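Local coordinates for DUF4442 domain-containing protein (Pseudomonas aeruginosa, PDB 1YOC), which is of unknown function but has a hotdog fold and may act on acyl thioesters, as PaaI-type thioesterases do, at residues I114-Q117 and V123-V126. Numbering follows the deposited sequence.
Sequences IDWQ and VVPV
The indole of Trp-116 meets Val-124 obliquely, its ring carbon CH2 4.1 Å from Val-124 CG2, while one indole face is roofed by Ile-114, whose CG2 sits 3.5 Å above the plane, over the ring centre. In this hotdog fold, an antiparallel sheet packed against helix 63-81, the contact lays the loop after strand 105-110 against strand 120-130, the strand it leads into. The Trp-116 and Val-124 side chains cross at about a right angle, and both also touch Met-77 of the helix, so the indole helps fill the interface between helix and sheet. Its NE1 is satisfied within the loop by a hydrogen bond to Gly-111 O, which helps fix the ring's rotation. Ile-114 divides its branches between two tasks. CG2, anti to the backbone N, goes to the indole; CG1, anti to the carbonyl carbon (chi1 -73°), carries an extended arm to the strand. There CD1 touches Val-124 CG2 at 4.0 Å and Pro-125 CD at 4.1 Å. No hydrogen bond joins the two segments; Val-124 pairs through its backbone with Ile-140 of strand 133-146. Beyond Ile-114 the loop bends in an Asx turn, Gln-117 N donating to Asp-115 OD1 (3.1 Å) from above the carboxylate plane. The closest approach across the contact is Ile-114 CD1 to the backbone O of Val-123, 3.6 Å.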
loop_
_atom_site.group_PDB
_atom_site.type_symbol
_atom_site.label_atom_id
_atom_site.label_comp_id
_atom_site.label_asym_id
_atom_site.label_seq_id
_atom_site.Cartn_x
_atom_site.Cartn_y
_atom_site.Cartn_z
ATOM N N ILE B 114 16.141 -14.669 9.544
ATOM C CA ILE B 114 15.830 -13.786 10.669
ATOM C C ILE B 114 15.946 -14.493 12.021
ATOM O O ILE B 114 15.620 -15.672 12.123
ATOM C CB ILE B 114 14.369 -13.254 10.486
ATOM C CG1 ILE B 114 14.374 -12.227 9.358
ATOM C CG2 ILE B 114 13.820 -12.575 11.780
ATOM C CD1 ILE B 114 12.971 -11.880 8.809
ATOM N N ASP B 115 16.485 -13.799 13.028
ATOM C CA ASP B 115 16.546 -14.378 14.377
ATOM C C ASP B 115 15.185 -13.990 15.016
ATOM O O ASP B 115 14.985 -12.883 15.533
ATOM C CB ASP B 115 17.715 -13.769 15.147
ATOM C CG ASP B 115 17.764 -14.221 16.590
ATOM O OD1 ASP B 115 16.877 -14.987 17.045
ATOM O OD2 ASP B 115 18.726 -13.787 17.274
ATOM N N TRP B 116 14.232 -14.912 14.931
ATOM C CA TRP B 116 12.889 -14.657 15.416
ATOM C C TRP B 116 12.758 -14.596 16.922
ATOM O O TRP B 116 11.688 -14.285 17.436
ATOM C CB TRP B 116 11.923 -15.708 14.864
ATOM C CG TRP B 116 11.720 -15.614 13.390
ATOM C CD1 TRP B 116 12.175 -16.470 12.449
ATOM C CD2 TRP B 116 11.002 -14.579 12.695
ATOM N NE1 TRP B 116 11.784 -16.047 11.183
ATOM C CE2 TRP B 116 11.058 -14.886 11.315
ATOM C CE3 TRP B 116 10.326 -13.420 13.108
ATOM C CZ2 TRP B 116 10.461 -14.086 10.345
ATOM C CZ3 TRP B 116 9.729 -12.608 12.130
ATOM C CH2 TRP B 116 9.803 -12.951 10.769
ATOM N N GLN B 117 13.827 -14.913 17.627
ATOM C CA GLN B 117 13.725 -14.832 19.085
ATOM C C GLN B 117 14.209 -13.468 19.579
ATOM O O GLN B 117 14.048 -13.140 20.757
ATOM C CB GLN B 117 14.522 -15.974 19.749
ATOM C CG GLN B 117 13.685 -17.237 19.995
ATOM C CD GLN B 117 13.197 -17.870 18.710
ATOM O OE1 GLN B 117 14.002 -18.197 17.832
ATOM N NE2 GLN B 117 11.870 -18.044 18.579
ATOM N N VAL B 123 13.791 -6.992 9.968
ATOM C CA VAL B 123 13.447 -6.558 8.613
ATOM C C VAL B 123 13.030 -7.771 7.794
ATOM O O VAL B 123 13.833 -8.637 7.467
ATOM C CB VAL B 123 14.659 -5.804 7.961
ATOM C CG1 VAL B 123 14.257 -5.216 6.605
ATOM C CG2 VAL B 123 15.160 -4.707 8.929
ATOM N N VAL B 124 11.743 -7.831 7.473
ATOM C CA VAL B 124 11.202 -8.960 6.727
ATOM C C VAL B 124 11.177 -8.706 5.212
ATOM O O VAL B 124 10.583 -7.731 4.726
ATOM C CB VAL B 124 9.783 -9.244 7.187
ATOM C CG1 VAL B 124 9.237 -10.448 6.435
ATOM C CG2 VAL B 124 9.769 -9.427 8.709
ATOM N N PRO B 125 11.809 -9.595 4.434
ATOM C CA PRO B 125 11.830 -9.420 2.976
ATOM C C PRO B 125 10.651 -10.095 2.280
ATOM O O PRO B 125 10.143 -11.138 2.723
ATOM C CB PRO B 125 13.158 -10.094 2.567
ATOM C CG PRO B 125 13.176 -11.302 3.497
ATOM C CD PRO B 125 12.693 -10.693 4.865
ATOM N N VAL B 126 10.222 -9.493 1.183
ATOM C CA VAL B 126 9.145 -10.065 0.384
ATOM C C VAL B 126 9.475 -9.820 -1.091
ATOM O O VAL B 126 9.937 -8.734 -1.469
ATOM C CB VAL B 126 7.767 -9.375 0.644
ATOM C CG1 VAL B 126 6.692 -10.039 -0.214
ATOM C CG2 VAL B 126 7.360 -9.483 2.151
#